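Local coordinates for superantigen-like protein (Staphylococcus aureus, PDB 4O1N) that probably promotes virulence by proteolytically cleaving host proteins, including collagens and the cytokines IL8, IL17A and interferon-gamma, at residues Ser63-Leu68 with Ile83-Leu88; Asp133-Ser138 with Tyr149-Arg154. One frame throughout, in Å; residues are numbered along the deposited sequence.

Interaction 1: Ser63-Leu68 with Ile83-Leu88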
loop_
_atom_site.group_PDB
_atom_site.type_symbol
_atom_site.label_atom_id
_atom_site.label_comp_id
_atom_site.label_asym_id
_atom_site.label_seq_id
_atom_site.Cartn_x
_atom_site.Cartn_y
_atom_site.Cartn_z
ATOM N N SER A 63 8.079 -10.942 10.950
ATOM C CA SER A 63 8.247 -9.647 10.298
ATOM C C SER A 63 8.536 -8.504 11.249
ATOM O O SER A 63 7.937 -8.390 12.314
ATOM C CB SER A 63 6.975 -9.275 9.483
ATOM O OG SER A 63 6.809 -10.113 8.376
ATOM N N ARG A 64 9.400 -7.616 10.809
ATOM C CA ARG A 64 9.643 -6.369 11.516
ATOM C C ARG A 64 9.407 -5.150 10.592
ATOM O O ARG A 64 10.081 -4.959 9.570
ATOM C CB ARG A 64 11.047 -6.389 12.101
ATOM C CG ARG A 64 11.383 -5.220 13.014
ATOM C CD ARG A 64 12.293 -4.254 12.297
ATOM N NE ARG A 64 13.599 -4.175 12.899
ATOM C CZ ARG A 64 14.689 -3.679 12.318
ATOM N NH1 ARG A 64 14.682 -3.207 11.082
ATOM N NH2 ARG A 64 15.808 -3.672 13.004
ATOM N N ILE A 65 8.425 -4.330 10.973
ATOM C CA ILE A 65 7.941 -3.239 10.132
ATOM C C ILE A 65 8.410 -1.923 10.687
ATOM O O ILE A 65 8.060 -1.591 11.788
ATOM C CB ILE A 65 6.408 -3.234 10.085
ATOM C CG1 ILE A 65 5.922 -4.559 9.503
ATOM C CG2 ILE A 65 5.882 -2.076 9.243
ATOM C CD1 ILE A 65 4.425 -4.721 9.535
ATOM N N THR A 66 9.206 -1.186 9.922
ATOM C CA THR A 66 9.653 0.123 10.334
ATOM C C THR A 66 8.531 1.154 10.192
ATOM O O THR A 66 7.838 1.194 9.174
ATOM C CB THR A 66 10.866 0.596 9.512
ATOM O OG1 THR A 66 11.886 -0.410 9.489
ATOM C CG2 THR A 66 11.498 1.852 10.099
ATOM N N LEU A 67 8.371 1.977 11.245
ATOM C CA LEU A 67 7.403 3.078 11.302
ATOM C C LEU A 67 8.121 4.417 11.254
ATOM O O LEU A 67 8.875 4.755 12.157
ATOM C CB LEU A 67 6.573 3.014 12.572
ATOM C CG LEU A 67 5.964 1.656 12.849
ATOM C CD1 LEU A 67 5.400 1.602 14.249
ATOM C CD2 LEU A 67 4.871 1.326 11.850
ATOM N N LEU A 68 7.830 5.178 10.206
ATOM C CA LEU A 68 8.629 6.315 9.781
ATOM C C LEU A 68 7.847 7.601 9.842
ATOM O O LEU A 68 8.373 8.621 10.217
ATOM C CB LEU A 68 9.031 6.113 8.314
ATOM C CG LEU A 68 10.454 5.734 7.924
ATOM C CD1 LEU A 68 11.215 5.160 9.111
ATOM C CD2 LEU A 68 10.415 4.763 6.747
ATOM N N ILE A 83 -5.156 -4.806 14.196
ATOM C CA ILE A 83 -4.392 -4.146 13.138
ATOM C C ILE A 83 -4.339 -5.093 11.924
ATOM O O ILE A 83 -4.450 -6.294 12.069
ATOM C CB ILE A 83 -2.967 -3.752 13.622
ATOM C CG1 ILE A 83 -2.193 -4.969 14.135
ATOM C CG2 ILE A 83 -3.059 -2.734 14.754
ATOM C CD1 ILE A 83 -0.694 -4.773 14.138
ATOM N N ASP A 84 -4.246 -4.525 10.739
ATOM C CA ASP A 84 -4.051 -5.278 9.506
ATOM C C ASP A 84 -2.687 -4.867 9.012
ATOM O O ASP A 84 -2.223 -3.753 9.234
ATOM C CB ASP A 84 -5.072 -4.892 8.419
ATOM C CG ASP A 84 -6.529 -5.156 8.822
ATOM O OD1 ASP A 84 -6.803 -5.768 9.890
ATOM O OD2 ASP A 84 -7.429 -4.744 8.046
ATOM N N VAL A 85 -2.099 -5.725 8.238
ATOM C CA VAL A 85 -0.720 -5.605 7.907
ATOM C C VAL A 85 -0.530 -5.891 6.391
ATOM O O VAL A 85 -1.156 -6.806 5.820
ATOM C CB VAL A 85 -0.004 -6.575 8.861
ATOM C CG1 VAL A 85 0.896 -7.543 8.135
ATOM C CG2 VAL A 85 0.743 -5.809 9.922
ATOM N N PHE A 86 0.288 -5.081 5.736
ATOM C CA PHE A 86 0.624 -5.244 4.317
ATOM C C PHE A 86 2.145 -5.119 4.191
ATOM O O PHE A 86 2.714 -4.032 4.308
ATOM C CB PHE A 86 -0.082 -4.174 3.491
ATOM C CG PHE A 86 -0.029 -4.395 1.999
ATOM C CD1 PHE A 86 -1.114 -4.987 1.334
ATOM C CD2 PHE A 86 1.068 -3.993 1.261
ATOM C CE1 PHE A 86 -1.084 -5.196 -0.021
ATOM C CE2 PHE A 86 1.106 -4.189 -0.098
ATOM C CZ PHE A 86 0.036 -4.788 -0.738
ATOM N N ILE A 87 2.787 -6.260 3.978
ATOM C CA ILE A 87 4.214 -6.431 4.220
ATOM C C ILE A 87 4.941 -6.779 2.932
ATOM O O ILE A 87 4.557 -7.694 2.214
ATOM C CB ILE A 87 4.452 -7.584 5.225
ATOM C CG1 ILE A 87 4.133 -7.134 6.645
ATOM C CG2 ILE A 87 5.904 -8.056 5.228
ATOM C CD1 ILE A 87 3.963 -8.291 7.606
ATOM N N LEU A 88 6.006 -6.052 2.671
ATOM C CA LEU A 88 6.789 -6.232 1.474
ATOM C C LEU A 88 8.245 -6.162 1.900
ATOM O O LEU A 88 8.610 -5.283 2.682
ATOM C CB LEU A 88 6.408 -5.140 0.467
ATOM C CG LEU A 88 7.296 -5.039 -0.770
ATOM C CD1 LEU A 88 6.526 -4.390 -1.919
ATOM C CD2 LEU A 88 8.574 -4.263 -0.519
#

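Interaction 2: Asp133-Ser138 with Tyr149-Arg154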
loop_
_atom_site.group_PDB
_atom_site.type_symbol
_atom_site.label_atom_id
_atom_site.label_comp_id
_atom_site.label_asym_id
_atom_site.label_seq_id
_atom_site.Cartn_x
_atom_site.Cartn_y
_atom_site.Cartn_z
ATOM N N ASP A 133 -13.616 1.355 -15.364
ATOM C CA ASP A 133 -14.314 0.317 -14.574
ATOM C C ASP A 133 -14.281 0.654 -13.098
ATOM O O ASP A 133 -14.451 1.834 -12.743
ATOM C CB ASP A 133 -13.738 -1.091 -14.853
ATOM C CG ASP A 133 -14.720 -2.208 -14.473
ATOM O OD1 ASP A 133 -15.503 -2.635 -15.344
ATOM O OD2 ASP A 133 -14.774 -2.637 -13.292
ATOM N N PHE A 134 -14.034 -0.349 -12.249
ATOM C CA PHE A 134 -14.116 -0.203 -10.817
ATOM C C PHE A 134 -12.931 -0.785 -10.101
ATOM O O PHE A 134 -12.332 -1.742 -10.587
ATOM C CB PHE A 134 -15.346 -0.927 -10.334
ATOM C CG PHE A 134 -16.629 -0.313 -10.803
ATOM C CD1 PHE A 134 -16.950 0.993 -10.470
ATOM C CD2 PHE A 134 -17.540 -1.047 -11.527
ATOM C CE1 PHE A 134 -18.147 1.553 -10.856
ATOM C CE2 PHE A 134 -18.745 -0.482 -11.922
ATOM C CZ PHE A 134 -19.048 0.812 -11.577
ATOM N N TYR A 135 -12.608 -0.188 -8.941
ATOM C CA TYR A 135 -11.629 -0.717 -7.993
ATOM C C TYR A 135 -12.426 -1.161 -6.754
ATOM O O TYR A 135 -13.328 -0.463 -6.340
ATOM C CB TYR A 135 -10.573 0.333 -7.654
ATOM C CG TYR A 135 -9.375 -0.201 -6.908
ATOM C CD1 TYR A 135 -8.262 -0.720 -7.575
ATOM C CD2 TYR A 135 -9.358 -0.202 -5.515
ATOM C CE1 TYR A 135 -7.157 -1.201 -6.866
ATOM C CE2 TYR A 135 -8.275 -0.687 -4.796
ATOM C CZ TYR A 135 -7.169 -1.189 -5.470
ATOM O OH TYR A 135 -6.092 -1.666 -4.731
ATOM N N TYR A 136 -12.124 -2.321 -6.172
ATOM C CA TYR A 136 -12.920 -2.796 -5.032
ATOM C C TYR A 136 -12.145 -2.654 -3.729
ATOM O O TYR A 136 -10.973 -2.923 -3.694
ATOM C CB TYR A 136 -13.371 -4.233 -5.278
ATOM C CG TYR A 136 -14.243 -4.372 -6.524
ATOM C CD1 TYR A 136 -15.624 -4.602 -6.414
ATOM C CD2 TYR A 136 -13.694 -4.251 -7.814
ATOM C CE1 TYR A 136 -16.408 -4.715 -7.548
ATOM C CE2 TYR A 136 -14.489 -4.348 -8.955
ATOM C CZ TYR A 136 -15.827 -4.580 -8.811
ATOM O OH TYR A 136 -16.637 -4.692 -9.898
ATOM N N ILE A 137 -12.813 -2.208 -2.667
ATOM C CA ILE A 137 -12.150 -1.833 -1.432
ATOM C C ILE A 137 -12.911 -2.352 -0.244
ATOM O O ILE A 137 -14.081 -2.018 -0.058
ATOM C CB ILE A 137 -12.128 -0.315 -1.262
ATOM C CG1 ILE A 137 -11.475 0.355 -2.463
ATOM C CG2 ILE A 137 -11.401 0.072 0.015
ATOM C CD1 ILE A 137 -12.021 1.739 -2.690
ATOM N N SER A 138 -12.246 -3.163 0.568
ATOM C CA SER A 138 -12.909 -3.822 1.677
ATOM C C SER A 138 -12.551 -3.138 2.965
ATOM O O SER A 138 -13.213 -3.374 3.945
ATOM C CB SER A 138 -12.519 -5.311 1.736
ATOM O OG SER A 138 -11.138 -5.475 2.038
ATOM N N TYR A 149 1.000 -0.189 -4.360
ATOM C CA TYR A 149 1.431 -1.479 -4.851
ATOM C C TYR A 149 0.379 -2.049 -5.775
ATOM O O TYR A 149 0.703 -2.386 -6.885
ATOM C CB TYR A 149 1.759 -2.476 -3.722
ATOM C CG TYR A 149 2.304 -3.816 -4.235
ATOM C CD1 TYR A 149 3.671 -4.048 -4.371
ATOM C CD2 TYR A 149 1.429 -4.832 -4.623
ATOM C CE1 TYR A 149 4.145 -5.239 -4.870
ATOM C CE2 TYR A 149 1.885 -6.034 -5.133
ATOM C CZ TYR A 149 3.237 -6.235 -5.246
ATOM O OH TYR A 149 3.666 -7.446 -5.731
ATOM N N ARG A 150 -0.871 -2.122 -5.337
ATOM C CA ARG A 150 -1.895 -2.873 -6.089
ATOM C C ARG A 150 -2.250 -2.216 -7.408
ATOM O O ARG A 150 -2.552 -2.921 -8.375
ATOM C CB ARG A 150 -3.145 -3.084 -5.261
ATOM C CG ARG A 150 -2.881 -3.878 -3.978
ATOM C CD ARG A 150 -3.404 -5.312 -4.012
ATOM N NE ARG A 150 -2.395 -6.300 -4.321
ATOM C CZ ARG A 150 -1.977 -7.287 -3.524
ATOM N NH1 ARG A 150 -2.430 -7.462 -2.299
ATOM N NH2 ARG A 150 -1.078 -8.127 -3.973
ATOM N N LEU A 151 -2.196 -0.879 -7.465
ATOM C CA LEU A 151 -2.507 -0.191 -8.715
ATOM C C LEU A 151 -1.359 -0.438 -9.668
ATOM O O LEU A 151 -1.589 -0.699 -10.846
ATOM C CB LEU A 151 -2.722 1.289 -8.486
ATOM C CG LEU A 151 -3.975 1.557 -7.658
ATOM C CD1 LEU A 151 -3.987 2.953 -7.026
ATOM C CD2 LEU A 151 -5.201 1.393 -8.530
ATOM N N ARG A 152 -0.125 -0.393 -9.167
ATOM C CA ARG A 152 1.002 -0.596 -10.063
ATOM C C ARG A 152 1.036 -2.021 -10.564
ATOM O O ARG A 152 1.300 -2.262 -11.746
ATOM C CB ARG A 152 2.314 -0.222 -9.419
ATOM C CG ARG A 152 2.436 1.262 -9.132
ATOM C CD ARG A 152 3.885 1.687 -8.884
ATOM N NE ARG A 152 3.966 2.871 -8.012
ATOM C CZ ARG A 152 4.946 3.777 -8.013
ATOM N NH1 ARG A 152 5.972 3.685 -8.837
ATOM N NH2 ARG A 152 4.898 4.789 -7.165
ATOM N N GLU A 153 0.714 -2.959 -9.679
ATOM C CA GLU A 153 0.580 -4.355 -10.052
ATOM C C GLU A 153 -0.364 -4.463 -11.224
ATOM O O GLU A 153 -0.035 -5.111 -12.215
ATOM C CB GLU A 153 0.053 -5.202 -8.884
ATOM C CG GLU A 153 -0.295 -6.646 -9.272
ATOM C CD GLU A 153 -0.640 -7.556 -8.091
ATOM O OE1 GLU A 153 -1.413 -7.154 -7.205
ATOM O OE2 GLU A 153 -0.144 -8.697 -8.065
ATOM N N ARG A 154 -1.520 -3.806 -11.155
ATOM C CA ARG A 154 -2.433 -3.893 -12.269
ATOM C C ARG A 154 -1.947 -3.235 -13.566
ATOM O O ARG A 154 -2.125 -3.809 -14.641
ATOM C CB ARG A 154 -3.819 -3.373 -11.933
ATOM C CG ARG A 154 -4.812 -4.120 -12.801
ATOM C CD ARG A 154 -6.068 -3.364 -13.112
ATOM N NE ARG A 154 -7.029 -3.622 -12.077
ATOM C CZ ARG A 154 -8.305 -3.851 -12.266
ATOM N NH1 ARG A 154 -8.818 -3.899 -13.487
ATOM N NH2 ARG A 154 -9.071 -4.044 -11.190
#

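Interaction 1: Ser63-Leu68 with Ile83-Leu88
The strand segments 63-66 and 83-87 cross at 90°, their axes 9.2 Å apart at closest approach, with Ser-63 and Ile-65 facing Val-85 and Ile-87. Backbones so placed cannot pair with each other, and the contact is made entirely by side chains. The CA atoms come closest between Ile-65 and Ile-87, at 7.7 Å. Because side chains alternate along an extended chain, Ser-63 and Ile-65 on one strand, and Val-85 and Ile-87 on the other, turn their CB atoms toward the partner, whereas Arg-64 and Phe-86 point away.

Ile-65 carries the middle of the contact through a single methyl. Its CG1 branch lies anti to the carbonyl carbon (chi1 -60°) and is then fully extended, which sends CD1 forward between two residues of the other strand. There Ile-65 CD1 lies 3.8 Å from Ile-87 CG1, the two side chains meeting almost perpendicularly, and 3.9 Å from Val-85 CG2. Branched aliphatic residues suit this place, since they favour the extended backbone and offer broad hydrocarbon surfaces to the interior. Ile-87 CD1 reaches Ser-63, lying 3.7 Å from Ser-63 CB and 3.5 Å from Ser-63 OG. Serine, being small, probably suits this place because the methyl can come in close. All four residues are buried.

Around them, Ile-65 also packs on Leu-54 of strand 51-58 and on Val-104 of strand 98-106. On the far side of strand 83-87, Phe-86 turns to helix 144-159. Strands of one strongly curved sheet meeting orthogonally through their inward side chains are characteristic of a small beta-barrel core, here that of the N-terminal OB-fold domain of the staphylococcal superantigen-like proteins.

Interaction 2: Asp133-Ser138 with Tyr149-Arg154
Tyr-135 and Leu-151 join the helix of the beta-grasp domain to the sheet it crosses: helix 144-159 lies over the mixed sheet, and Tyr-135 follows directly on strand 128-134, at one edge of that sheet. The backbones stay well apart, the closest CA atoms being those of Tyr-135 and Leu-151 at 9.2 Å, and a long aromatic side chain spans the gap. The Tyr-135 ring reaches the helix because chi1 (-168°) swings CG to the side opposite the backbone N. Leu-151 CD2 approaches it obliquely, 3.7 Å from Tyr-135 CE1, and both side chains also pack on Leu-121 of strand 120-125 and Ile-206 of strand 203-210. Leucine thus supplies the buried, greasy side of the helix, while tyrosine combines an apolar ring with a polar end suited to the boundary with solvent.

That end meets the aliphatic root of an arginine: Arg-150 CB lies near the ring plane, at its edge, 3.3 Å from Tyr-135 OH. Arg-150 starts toward the tyrosine, but bends at chi2 and chi3 carry its guanidinium away, where NH1 forms a salt bridge with Glu-37. One turn along the helix, Arg-154 sends NH2 to 4.0 Å from Phe-134 O, a loose approach. The bent Arg-150 is also braced within the helix, its NE donating to Glu-153 OE1 at 3.2 Å in a salt bridge, with the oxygen only 15° out of the guanidinium plane.

Overall arrangement
Interaction 1 belongs to the core of the OB-fold domain and interaction 2 to the helix-sheet packing of the beta-grasp domain, so each lies within a different one of the two domains of this toxin family. Their centres are about 20 Å apart, on opposite sides of the chain's centre, yet the segments 83-88 and 149-154 touch directly. Phe-86 CE1 lies 3.5 Å from Arg-150 NH1, and Leu-88 CD1 is 3.8 Å from Tyr-149 CD1. The strand that lines the barrel in interaction 1 thus also meets, through its other face, the helix of interaction 2. Helix 144-159 likewise meets its own sheet through Leu-151 and the other domain through Tyr-149 and Arg-150.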